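MAU2 chromatid cohesion factor homolog (Saccharomyces cerevisiae, PDB 4XDN) forms a complex with SCC2 that is required for cohesin to associate with chromosomes, and so serves sister chromatid cohesion. Local coordinates at residues L289-G294 with F315-L320; Q460-V464 with L475-C479; L160-M164 with A176-Q180; I583-A588 with W610-C615. All blocks are in the same frame, centred on the assembly; numbering follows the deposited sequence.

In the fold
Following the chain from its N terminus, contact 3 comes first and pairs helices 147-165 and 170-189 across a short turn. Contact 1 closes a longer excursion, bringing the end of helix 272-291 to the start of helix 317-331 around a two-stranded antiparallel hairpin. Contact 2 joins helices 446-466 and 472-490, and contact 4 joins helices 580-593 and 601-618 near the C terminus. The four loops follow one another in series; none nests within or crosses another. Contacts 2 and 4 share one side of the chain's centre, about 29 Å apart between centres, whereas contacts 3 and 4 lie on opposite sides, about 68 Å apart.

Contact 1 (L289-G294 with F315-L320); sequences LVTNEG and FHYKEL
Two helix termini meet where E293, just beyond the end of helix 272-291, lays its side chain over H316, the N-cap residue of helix 317-331. With CG anti to the backbone N (chi1 179°) and the chain extended beyond it, the glutamate crosses the imidazole at about a right angle. Its CG sits almost straight above the ring centre, 3.6 Å from the H316 ring centroid, in a CH-pi contact. Farther out, E293 OE1 comes within 3.2 Å of H316 CD2, and the carboxylate plane is turned 40° from that of the ring. H316 ND1, buried by the contact, has no polar partner in the model.

The contact closes a loop: the chain leaves helix 272-291, makes a two-stranded antiparallel hairpin and the short helix 312-315, and returns to start helix 317-331. A water bridges the gap, donating to E293 OE2 at 2.9 Å and accepting from K318 N at 3.0 Å; the first turn of helix 317-331 would probably favour the carboxylate's charge there. A less favourable neighbour is E319, whose OE2 lies 4.4 Å from E293 OE1 but has a long, weak ion pair with R375.

L289 and V290 supply the aliphatic part: L289 CD1 meets L320 CD2, and L289 CD2 also lies 3.7 Å from the F315 carbonyl O. V290 CG2 meets Y317 CB at 4.0 Å, and the Y317 ring itself forms an edge-to-face pair with F282. At G294 phi is 104°, a conformation in which a CB would press on the preceding carbonyl oxygen.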
loop_
_atom_site.group_PDB
_atom_site.type_symbol
_atom_site.label_atom_id
_atom_site.label_comp_id
_atom_site.label_asym_id
_atom_site.label_seq_id
_atom_site.Cartn_x
_atom_site.Cartn_y
_atom_site.Cartn_z
ATOM N N LEU A 289 -15.554 15.122 10.648
ATOM C CA LEU A 289 -14.261 14.471 10.819
ATOM C C LEU A 289 -13.404 15.190 11.854
ATOM O O LEU A 289 -12.671 14.554 12.610
ATOM C CB LEU A 289 -13.516 14.405 9.485
ATOM C CG LEU A 289 -14.187 13.585 8.379
ATOM C CD1 LEU A 289 -13.383 13.685 7.092
ATOM C CD2 LEU A 289 -14.353 12.130 8.795
ATOM N N VAL A 290 -13.498 16.516 11.883
ATOM C CA VAL A 290 -12.686 17.321 12.792
ATOM C C VAL A 290 -13.167 17.174 14.236
ATOM O O VAL A 290 -12.357 17.001 15.147
ATOM C CB VAL A 290 -12.704 18.814 12.385
ATOM C CG1 VAL A 290 -11.971 19.675 13.413
ATOM C CG2 VAL A 290 -12.073 18.991 11.010
ATOM N N THR A 291 -14.479 17.244 14.442
ATOM C CA THR A 291 -15.046 17.124 15.784
ATOM C C THR A 291 -14.933 15.694 16.311
ATOM O O THR A 291 -14.885 15.472 17.521
ATOM C CB THR A 291 -16.530 17.550 15.818
ATOM O OG1 THR A 291 -17.283 16.760 14.888
ATOM C CG2 THR A 291 -16.680 19.024 15.470
ATOM N N ASN A 292 -14.888 14.732 15.393
ATOM C CA ASN A 292 -14.803 13.320 15.752
ATOM C C ASN A 292 -13.356 12.829 15.816
ATOM O O ASN A 292 -13.098 11.671 16.143
ATOM C CB ASN A 292 -15.601 12.481 14.748
ATOM C CG ASN A 292 -15.658 11.013 15.122
ATOM O OD1 ASN A 292 -14.965 10.184 14.531
ATOM N ND2 ASN A 292 -16.481 10.685 16.113
ATOM N N GLU A 293 -12.415 13.719 15.517
ATOM C CA GLU A 293 -11.005 13.348 15.462
ATOM C C GLU A 293 -10.513 12.764 16.786
ATOM O O GLU A 293 -10.644 13.388 17.841
ATOM C CB GLU A 293 -10.154 14.559 15.077
ATOM C CG GLU A 293 -8.661 14.262 15.021
ATOM C CD GLU A 293 -7.894 15.205 14.108
ATOM O OE1 GLU A 293 -6.663 15.033 13.987
ATOM O OE2 GLU A 293 -8.514 16.110 13.510
ATOM N N GLY A 294 -9.957 11.557 16.713
ATOM C CA GLY A 294 -9.404 10.883 17.875
ATOM C C GLY A 294 -10.300 9.774 18.395
ATOM O O GLY A 294 -9.817 8.723 18.817
ATOM N N PHE A 315 -9.300 8.968 8.619
ATOM C CA PHE A 315 -10.370 9.468 9.480
ATOM C C PHE A 315 -10.129 10.905 9.943
ATOM O O PHE A 315 -11.067 11.594 10.341
ATOM C CB PHE A 315 -10.539 8.556 10.699
ATOM C CG PHE A 315 -11.107 7.193 10.376
ATOM C CD1 PHE A 315 -11.353 6.809 9.065
ATOM C CD2 PHE A 315 -11.404 6.302 11.393
ATOM C CE1 PHE A 315 -11.875 5.560 8.777
ATOM C CE2 PHE A 315 -11.926 5.054 11.112
ATOM C CZ PHE A 315 -12.163 4.682 9.802
ATOM N N HIS A 316 -8.877 11.351 9.897
ATOM C CA HIS A 316 -8.541 12.730 10.245
ATOM C C HIS A 316 -8.504 13.599 8.988
ATOM O O HIS A 316 -7.903 13.224 7.981
ATOM C CB HIS A 316 -7.199 12.791 10.977
ATOM C CG HIS A 316 -7.176 12.027 12.265
ATOM N ND1 HIS A 316 -8.216 11.217 12.671
ATOM C CD2 HIS A 316 -6.240 11.951 13.241
ATOM C CE1 HIS A 316 -7.921 10.675 13.838
ATOM N NE2 HIS A 316 -6.726 11.104 14.206
ATOM N N TYR A 317 -9.143 14.763 9.059
ATOM C CA TYR A 317 -9.332 15.617 7.888
ATOM C C TYR A 317 -8.023 16.061 7.232
ATOM O O TYR A 317 -7.874 15.954 6.015
ATOM C CB TYR A 317 -10.154 16.852 8.268
ATOM C CG TYR A 317 -10.336 17.826 7.126
ATOM C CD1 TYR A 317 -11.025 17.459 5.979
ATOM C CD2 TYR A 317 -9.823 19.115 7.198
ATOM C CE1 TYR A 317 -11.195 18.345 4.933
ATOM C CE2 TYR A 317 -9.989 20.010 6.157
ATOM C CZ TYR A 317 -10.675 19.619 5.026
ATOM O OH TYR A 317 -10.844 20.504 3.986
ATOM N N LYS A 318 -7.084 16.565 8.027
ATOM C CA LYS A 318 -5.805 17.023 7.489
ATOM C C LYS A 318 -5.027 15.874 6.856
ATOM O O LYS A 318 -4.475 16.015 5.764
ATOM C CB LYS A 318 -4.957 17.679 8.579
ATOM C CG LYS A 318 -5.365 19.102 8.920
ATOM C CD LYS A 318 -4.159 19.925 9.354
ATOM C CE LYS A 318 -4.554 21.333 9.781
ATOM N NZ LYS A 318 -5.317 21.334 11.061
ATOM N N GLU A 319 -4.981 14.741 7.549
ATOM C CA GLU A 319 -4.262 13.576 7.053
ATOM C C GLU A 319 -4.881 13.073 5.756
ATOM O O GLU A 319 -4.175 12.639 4.848
ATOM C CB GLU A 319 -4.259 12.450 8.091
ATOM C CG GLU A 319 -3.310 12.660 9.267
ATOM C CD GLU A 319 -3.861 13.609 10.313
ATOM O OE1 GLU A 319 -4.787 14.382 9.995
ATOM O OE2 GLU A 319 -3.365 13.578 11.459
ATOM N N LEU A 320 -6.205 13.142 5.673
ATOM C CA LEU A 320 -6.925 12.616 4.522
ATOM C C LEU A 320 -6.634 13.424 3.260
ATOM O O LEU A 320 -6.351 12.854 2.206
ATOM C CB LEU A 320 -8.430 12.598 4.800
ATOM C CG LEU A 320 -9.321 12.107 3.658
ATOM C CD1 LEU A 320 -8.909 10.722 3.188
ATOM C CD2 LEU A 320 -10.770 12.104 4.098
HETATM O O HOH W 1 -7.399 17.033 11.019
#

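Contact 2 (Q460-V464 with L475-C479); sequences QAARV and LVEQC. With SO4 (sulfate ion), chain G.
The Q460 amide uses both ends: its side chain crosses that of L475 at about a right angle, OE1 touching L475 CD2 at 3.2 Å, and NE2 rests against Q478 CB at 3.6 Å. The two glutamine amide planes are 28° apart; Q478 OE1 is hydrogen-bonded to K481. A second flat group, the R463 guanidinium, receives sulfate O3 at its edge and in its plane, through a nearly straight hydrogen bond of 3.2 Å from NH1. The anion, probably from the crystallisation liquor, also accepts from V432 N. A leucine in place of R463 lacks the guanidinium, so the sulfate would probably be held less firmly, and an acidic side chain of another protein would lose its long, weak ion-pair partner at NE.

V464 CG2 touches both L475 and C479, tight against L475 CB at 3.5 Å and 3.9 Å from C479 SG. With CG1 anti to the backbone N (chi1 164°), CG2 also meets V476 CG1.

Helices 446-466 and 472-490 thus form an antiparallel hairpin, their local axes 9.1 Å apart at 149°. Helix 432-440 meets Q460 and R463, loop residue L522 touches V476 and C479, and the other protein packs on A461 and A462.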
loop_
_atom_site.group_PDB
_atom_site.type_symbol
_atom_site.label_atom_id
_atom_site.label_comp_id
_atom_site.label_asym_id
_atom_site.label_seq_id
_atom_site.Cartn_x
_atom_site.Cartn_y
_atom_site.Cartn_z
ATOM N N GLN A 460 16.062 -7.633 -24.959
ATOM C CA GLN A 460 16.366 -8.891 -25.633
ATOM C C GLN A 460 15.820 -8.896 -27.057
ATOM O O GLN A 460 16.460 -9.414 -27.969
ATOM C CB GLN A 460 15.796 -10.077 -24.847
ATOM C CG GLN A 460 16.417 -10.285 -23.466
ATOM C CD GLN A 460 17.791 -10.929 -23.521
ATOM O OE1 GLN A 460 18.622 -10.588 -24.364
ATOM N NE2 GLN A 460 18.035 -11.871 -22.617
ATOM N N ALA A 461 14.637 -8.315 -27.241
ATOM C CA ALA A 461 14.015 -8.256 -28.559
ATOM C C ALA A 461 14.796 -7.321 -29.476
ATOM O O ALA A 461 14.918 -7.567 -30.676
ATOM C CB ALA A 461 12.571 -7.805 -28.444
ATOM N N ALA A 462 15.321 -6.244 -28.901
ATOM C CA ALA A 462 16.158 -5.314 -29.645
ATOM C C ALA A 462 17.433 -6.008 -30.102
ATOM O O ALA A 462 17.937 -5.747 -31.192
ATOM C CB ALA A 462 16.491 -4.098 -28.795
ATOM N N ARG A 463 17.950 -6.898 -29.262
ATOM C CA ARG A 463 19.182 -7.610 -29.574
ATOM C C ARG A 463 18.942 -8.690 -30.624
ATOM O O ARG A 463 19.789 -8.916 -31.485
ATOM C CB ARG A 463 19.778 -8.217 -28.304
ATOM C CG ARG A 463 20.337 -7.170 -27.357
ATOM C CD ARG A 463 20.823 -7.772 -26.052
ATOM N NE ARG A 463 21.389 -6.751 -25.176
ATOM C CZ ARG A 463 21.942 -6.996 -23.993
ATOM N NH1 ARG A 463 22.011 -8.237 -23.528
ATOM N NH2 ARG A 463 22.431 -5.997 -23.275
ATOM N N VAL A 464 17.790 -9.351 -30.556
ATOM C CA VAL A 464 17.406 -10.308 -31.588
ATOM C C VAL A 464 17.416 -9.625 -32.948
ATOM O O VAL A 464 17.786 -10.223 -33.958
ATOM C CB VAL A 464 16.005 -10.909 -31.321
ATOM C CG1 VAL A 464 15.448 -11.599 -32.572
ATOM C CG2 VAL A 464 16.065 -11.888 -30.165
ATOM N N LEU A 475 19.150 -15.687 -27.881
ATOM C CA LEU A 475 18.344 -14.493 -27.652
ATOM C C LEU A 475 16.839 -14.720 -27.824
ATOM O O LEU A 475 16.041 -14.080 -27.142
ATOM C CB LEU A 475 18.806 -13.372 -28.585
ATOM C CG LEU A 475 20.142 -12.723 -28.207
ATOM C CD1 LEU A 475 20.697 -11.904 -29.360
ATOM C CD2 LEU A 475 19.980 -11.852 -26.967
ATOM N N VAL A 476 16.444 -15.620 -28.720
ATOM C CA VAL A 476 15.019 -15.824 -28.991
ATOM C C VAL A 476 14.340 -16.646 -27.893
ATOM O O VAL A 476 13.235 -16.319 -27.468
ATOM C CB VAL A 476 14.780 -16.506 -30.368
ATOM C CG1 VAL A 476 15.094 -15.538 -31.498
ATOM C CG2 VAL A 476 15.595 -17.785 -30.519
ATOM N N GLU A 477 14.990 -17.717 -27.451
ATOM C CA GLU A 477 14.517 -18.495 -26.311
ATOM C C GLU A 477 14.283 -17.603 -25.097
ATOM O O GLU A 477 13.272 -17.738 -24.407
ATOM C CB GLU A 477 15.518 -19.604 -25.965
ATOM C CG GLU A 477 15.178 -20.405 -24.713
ATOM C CD GLU A 477 13.850 -21.131 -24.817
ATOM O OE1 GLU A 477 13.343 -21.296 -25.946
ATOM O OE2 GLU A 477 13.316 -21.540 -23.763
ATOM N N GLN A 478 15.220 -16.696 -24.839
ATOM C CA GLN A 478 15.098 -15.778 -23.714
ATOM C C GLN A 478 13.886 -14.868 -23.889
ATOM O O GLN A 478 13.178 -14.577 -22.923
ATOM C CB GLN A 478 16.371 -14.944 -23.555
ATOM C CG GLN A 478 17.571 -15.735 -23.053
ATOM C CD GLN A 478 17.346 -16.334 -21.677
ATOM O OE1 GLN A 478 16.561 -15.816 -20.883
ATOM N NE2 GLN A 478 18.030 -17.437 -21.393
ATOM N N CYS A 479 13.646 -14.426 -25.121
ATOM C CA CYS A 479 12.459 -13.635 -25.426
ATOM C C CYS A 479 11.197 -14.433 -25.108
ATOM O O CYS A 479 10.290 -13.937 -24.441
ATOM C CB CYS A 479 12.450 -13.204 -26.895
ATOM S SG CYS A 479 13.512 -11.798 -27.283
HETATM S S SO4 G . 23.459 -7.786 -19.805
HETATM O O1 SO4 G . 22.410 -6.771 -19.833
HETATM O O2 SO4 G . 23.711 -8.185 -18.424
HETATM O O3 SO4 G . 23.031 -8.948 -20.578
HETATM O O4 SO4 G . 24.681 -7.240 -20.386
#

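Contact 3 (L160-M164 with A176-Q180); sequences LVQYM and ASVFQ
V161 and A176 mark the nearest backbone approach, 5.2 Å between their CA atoms, in an antiparallel helical hairpin made by helices 147-165 and 170-189. Consecutive helices pair in this way in a chain that is mostly helical; here the local axes cross at 159°.

Aromatic contacts centre on F179. L160 CD2 stands over the middle of one ring face, 3.7 Å from the F179 centroid, in a CH-pi contact. With CG anti to the backbone N (chi1 -173°), L160 directs CD2 to the ring face. M164 adds a Met-aromatic contact: its SD approaches the F179 ring obliquely, 5.3 Å from the centroid. Helix 126-144 meets this cluster too, with M130 touching both M164 and F179. An alanine in place of F179 has no ring, and is likely to open a gap beside L160 CD2 and M164.

Aliphatic contacts complete the interface. M164 CB meets A176 CB at 3.9 Å, while the two V161 methyls meet F179 and Q180. CG2 of V161 lies against the base of the phenylalanine, 3.8 Å from F179 CB. The V161 and Q180 side chains cross at about a right angle, V161 CG1 coming 3.6 Å from Q180 CG.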
loop_
_atom_site.group_PDB
_atom_site.type_symbol
_atom_site.label_atom_id
_atom_site.label_comp_id
_atom_site.label_asym_id
_atom_site.label_seq_id
_atom_site.Cartn_x
_atom_site.Cartn_y
_atom_site.Cartn_z
ATOM N N LEU A 160 -13.704 -21.898 16.890
ATOM C CA LEU A 160 -14.610 -21.045 17.647
ATOM C C LEU A 160 -15.843 -20.675 16.823
ATOM O O LEU A 160 -16.971 -20.750 17.311
ATOM C CB LEU A 160 -13.879 -19.781 18.104
ATOM C CG LEU A 160 -14.643 -18.851 19.048
ATOM C CD1 LEU A 160 -14.812 -19.483 20.419
ATOM C CD2 LEU A 160 -13.942 -17.502 19.160
ATOM N N VAL A 161 -15.618 -20.277 15.573
ATOM C CA VAL A 161 -16.702 -19.887 14.673
ATOM C C VAL A 161 -17.658 -21.049 14.434
ATOM O O VAL A 161 -18.874 -20.877 14.472
ATOM C CB VAL A 161 -16.151 -19.385 13.312
ATOM C CG1 VAL A 161 -17.273 -19.225 12.284
ATOM C CG2 VAL A 161 -15.415 -18.066 13.496
ATOM N N GLN A 162 -17.097 -22.227 14.179
ATOM C CA GLN A 162 -17.890 -23.429 13.947
ATOM C C GLN A 162 -18.815 -23.705 15.125
ATOM O O GLN A 162 -19.965 -24.106 14.948
ATOM C CB GLN A 162 -16.971 -24.630 13.705
ATOM C CG GLN A 162 -17.681 -25.981 13.620
ATOM C CD GLN A 162 -18.570 -26.105 12.398
ATOM O OE1 GLN A 162 -19.713 -25.647 12.390
ATOM N NE2 GLN A 162 -18.047 -26.738 11.356
ATOM N N TYR A 163 -18.304 -23.488 16.331
ATOM C CA TYR A 163 -19.065 -23.765 17.541
ATOM C C TYR A 163 -20.189 -22.749 17.720
ATOM O O TYR A 163 -21.285 -23.096 18.154
ATOM C CB TYR A 163 -18.133 -23.773 18.761
ATOM C CG TYR A 163 -18.663 -23.051 19.979
ATOM C CD1 TYR A 163 -19.673 -23.599 20.757
ATOM C CD2 TYR A 163 -18.133 -21.828 20.364
ATOM C CE1 TYR A 163 -20.152 -22.939 21.875
ATOM C CE2 TYR A 163 -18.604 -21.160 21.478
ATOM C CZ TYR A 163 -19.613 -21.720 22.231
ATOM O OH TYR A 163 -20.079 -21.057 23.340
ATOM N N MET A 164 -19.925 -21.499 17.359
ATOM C CA MET A 164 -20.875 -20.422 17.613
ATOM C C MET A 164 -22.008 -20.352 16.596
ATOM O O MET A 164 -23.135 -20.000 16.951
ATOM C CB MET A 164 -20.139 -19.089 17.649
ATOM C CG MET A 164 -19.205 -18.971 18.830
ATOM S SD MET A 164 -18.045 -17.611 18.684
ATOM C CE MET A 164 -19.168 -16.273 18.365
ATOM N N ALA A 176 -20.090 -14.565 15.990
ATOM C CA ALA A 176 -19.476 -15.502 15.056
ATOM C C ALA A 176 -19.006 -14.771 13.805
ATOM O O ALA A 176 -17.998 -15.131 13.203
ATOM C CB ALA A 176 -20.451 -16.610 14.690
ATOM N N SER A 177 -19.744 -13.734 13.426
ATOM C CA SER A 177 -19.393 -12.912 12.277
ATOM C C SER A 177 -18.117 -12.111 12.541
ATOM O O SER A 177 -17.263 -11.976 11.664
ATOM C CB SER A 177 -20.549 -11.971 11.937
ATOM O OG SER A 177 -20.276 -11.193 10.788
ATOM N N VAL A 178 -17.996 -11.583 13.755
ATOM C CA VAL A 178 -16.802 -10.851 14.155
ATOM C C VAL A 178 -15.574 -11.752 14.063
ATOM O O VAL A 178 -14.525 -11.332 13.583
ATOM C CB VAL A 178 -16.943 -10.291 15.594
ATOM C CG1 VAL A 178 -15.621 -9.721 16.121
ATOM C CG2 VAL A 178 -18.024 -9.223 15.638
ATOM N N PHE A 179 -15.705 -12.995 14.508
ATOM C CA PHE A 179 -14.556 -13.891 14.539
ATOM C C PHE A 179 -14.293 -14.539 13.183
ATOM O O PHE A 179 -13.183 -15.003 12.921
ATOM C CB PHE A 179 -14.746 -14.946 15.627
ATOM C CG PHE A 179 -14.486 -14.414 17.004
ATOM C CD1 PHE A 179 -13.188 -14.241 17.454
ATOM C CD2 PHE A 179 -15.531 -14.053 17.835
ATOM C CE1 PHE A 179 -12.936 -13.736 18.713
ATOM C CE2 PHE A 179 -15.284 -13.549 19.098
ATOM C CZ PHE A 179 -13.985 -13.389 19.536
ATOM N N GLN A 180 -15.297 -14.554 12.315
ATOM C CA GLN A 180 -15.062 -14.906 10.924
ATOM C C GLN A 180 -14.131 -13.862 10.320
ATOM O O GLN A 180 -13.204 -14.193 9.586
ATOM C CB GLN A 180 -16.370 -14.981 10.138
ATOM C CG GLN A 180 -17.097 -16.309 10.264
ATOM C CD GLN A 180 -18.322 -16.385 9.374
ATOM O OE1 GLN A 180 -19.414 -15.973 9.766
ATOM N NE2 GLN A 180 -18.144 -16.910 8.167
#

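Contact 4 (I583-A588 with W610-C615); sequences IYAISA and WHLMNC
S587 OG is the polar hub between the two helices. It accepts a 2.8 Å hydrogen bond from H611 ND1, lying almost in the imidazole plane, and a weak one of 3.2 Å from N614 ND2. Its own proton has both I583 O and Y584 O within reach. The hydroxyl sits between the backbone N and the carbonyl carbon (chi1 55°), a rotation that brings it close to those carbonyls of its own helix. Four groups therefore surround one buried oxygen, and the donated bond probably fixes the rotation of the H611 ring.

The same serine also has an apolar role: S587 CB lies 3.7 Å from the centroid of the W610 six-membered ring, over one face, in a CH-pi contact. N614 ND2 also lies over that face, offset toward the rim. I583 CG2 approaches W610 CZ2 at 3.8 Å, while I586 CG2 comes to the indole edge.

Beyond H611, A588 CB packs on H611 CE1 at 3.5 Å. The Y584 and H611 rings meet obliquely, their planes at 36°, and C615 SG lies at the edge of the Y584 ring, 3.8 Å from Y584 CE1.

Helices 580-593 and 601-618 pair as an antiparallel helical hairpin, with a 148° angle between the local segment axes. Helix 562-575 flanks the W610 side, where Y570 and W610 form an edge-to-face pair, and helix 621-638 meets H611 and C615.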
loop_
_atom_site.group_PDB
_atom_site.type_symbol
_atom_site.label_atom_id
_atom_site.label_comp_id
_atom_site.label_asym_id
_atom_site.label_seq_id
_atom_site.Cartn_x
_atom_site.Cartn_y
_atom_site.Cartn_z
ATOM N N ILE A 583 -1.645 9.209 -43.317
ATOM C CA ILE A 583 -0.344 8.689 -42.910
ATOM C C ILE A 583 0.637 9.832 -42.673
ATOM O O ILE A 583 1.383 9.822 -41.695
ATOM C CB ILE A 583 0.232 7.718 -43.968
ATOM C CG1 ILE A 583 -0.604 6.438 -44.015
ATOM C CG2 ILE A 583 1.683 7.354 -43.650
ATOM C CD1 ILE A 583 -0.339 5.566 -45.227
ATOM N N TYR A 584 0.628 10.816 -43.567
ATOM C CA TYR A 584 1.522 11.964 -43.448
ATOM C C TYR A 584 1.232 12.774 -42.189
ATOM O O TYR A 584 2.150 13.176 -41.473
ATOM C CB TYR A 584 1.406 12.869 -44.676
ATOM C CG TYR A 584 2.216 14.139 -44.558
ATOM C CD1 TYR A 584 3.552 14.170 -44.936
ATOM C CD2 TYR A 584 1.649 15.306 -44.063
ATOM C CE1 TYR A 584 4.299 15.326 -44.826
ATOM C CE2 TYR A 584 2.388 16.466 -43.948
ATOM C CZ TYR A 584 3.712 16.469 -44.331
ATOM O OH TYR A 584 4.453 17.623 -44.221
ATOM N N ALA A 585 -0.047 13.020 -41.928
ATOM C CA ALA A 585 -0.455 13.823 -40.784
ATOM C C ALA A 585 -0.049 13.150 -39.476
ATOM O O ALA A 585 0.396 13.810 -38.539
ATOM C CB ALA A 585 -1.956 14.061 -40.816
ATOM N N ILE A 586 -0.192 11.831 -39.427
ATOM C CA ILE A 586 0.154 11.061 -38.239
ATOM C C ILE A 586 1.666 11.009 -38.041
ATOM O O ILE A 586 2.160 11.186 -36.926
ATOM C CB ILE A 586 -0.401 9.624 -38.325
ATOM C CG1 ILE A 586 -1.928 9.651 -38.377
ATOM C CG2 ILE A 586 0.054 8.793 -37.128
ATOM C CD1 ILE A 586 -2.535 8.404 -38.961
ATOM N N SER A 587 2.399 10.759 -39.122
ATOM C CA SER A 587 3.852 10.676 -39.047
ATOM C C SER A 587 4.437 12.021 -38.628
ATOM O O SER A 587 5.376 12.077 -37.833
ATOM C CB SER A 587 4.438 10.233 -40.389
ATOM O OG SER A 587 4.000 11.083 -41.431
ATOM N N ALA A 588 3.872 13.102 -39.157
ATOM C CA ALA A 588 4.318 14.444 -38.799
ATOM C C ALA A 588 4.115 14.687 -37.309
ATOM O O ALA A 588 4.987 15.231 -36.634
ATOM C CB ALA A 588 3.573 15.486 -39.607
ATOM N N TRP A 610 10.518 7.086 -41.143
ATOM C CA TRP A 610 9.172 6.807 -41.621
ATOM C C TRP A 610 8.555 8.045 -42.257
ATOM O O TRP A 610 7.971 7.978 -43.337
ATOM C CB TRP A 610 8.295 6.313 -40.470
ATOM C CG TRP A 610 6.869 6.093 -40.847
ATOM C CD1 TRP A 610 6.400 5.525 -41.995
ATOM C CD2 TRP A 610 5.720 6.445 -40.072
ATOM N NE1 TRP A 610 5.027 5.499 -41.980
ATOM C CE2 TRP A 610 4.584 6.057 -40.809
ATOM C CE3 TRP A 610 5.540 7.049 -38.825
ATOM C CZ2 TRP A 610 3.288 6.252 -40.340
ATOM C CZ3 TRP A 610 4.253 7.241 -38.361
ATOM C CH2 TRP A 610 3.143 6.846 -39.118
ATOM N N HIS A 611 8.689 9.177 -41.579
ATOM C CA HIS A 611 8.117 10.421 -42.069
ATOM C C HIS A 611 8.781 10.863 -43.373
ATOM O O HIS A 611 8.117 11.401 -44.257
ATOM C CB HIS A 611 8.245 11.523 -41.019
ATOM C CG HIS A 611 7.539 12.786 -41.396
ATOM N ND1 HIS A 611 6.169 12.859 -41.528
ATOM C CD2 HIS A 611 8.013 14.021 -41.691
ATOM C CE1 HIS A 611 5.829 14.086 -41.882
ATOM N NE2 HIS A 611 6.928 14.809 -41.987
ATOM N N LEU A 612 10.086 10.631 -43.491
ATOM C CA LEU A 612 10.813 10.966 -44.713
ATOM C C LEU A 612 10.258 10.199 -45.910
ATOM O O LEU A 612 10.147 10.753 -47.005
ATOM C CB LEU A 612 12.309 10.674 -44.555
ATOM C CG LEU A 612 13.172 10.887 -45.807
ATOM C CD1 LEU A 612 13.107 12.329 -46.285
ATOM C CD2 LEU A 612 14.614 10.479 -45.545
ATOM N N MET A 613 9.917 8.929 -45.703
ATOM C CA MET A 613 9.331 8.118 -46.765
ATOM C C MET A 613 8.025 8.740 -47.224
ATOM O O MET A 613 7.808 8.945 -48.417
ATOM C CB MET A 613 9.080 6.681 -46.297
ATOM C CG MET A 613 10.328 5.912 -45.898
ATOM S SD MET A 613 11.630 5.965 -47.141
ATOM C CE MET A 613 12.988 6.611 -46.160
ATOM N N ASN A 614 7.161 9.045 -46.264
ATOM C CA ASN A 614 5.864 9.632 -46.559
ATOM C C ASN A 614 6.011 10.960 -47.304
ATOM O O ASN A 614 5.213 11.281 -48.180
ATOM C CB ASN A 614 5.075 9.819 -45.264
ATOM C CG ASN A 614 4.905 8.519 -44.496
ATOM O OD1 ASN A 614 4.760 7.448 -45.086
ATOM N ND2 ASN A 614 4.936 8.605 -43.173
ATOM N N CYS A 615 7.042 11.722 -46.957
ATOM C CA CYS A 615 7.365 12.942 -47.686
ATOM C C CYS A 615 7.818 12.605 -49.101
ATOM O O CYS A 615 7.385 13.229 -50.068
ATOM C CB CYS A 615 8.455 13.735 -46.964
ATOM S SG CYS A 615 7.940 14.487 -45.406
#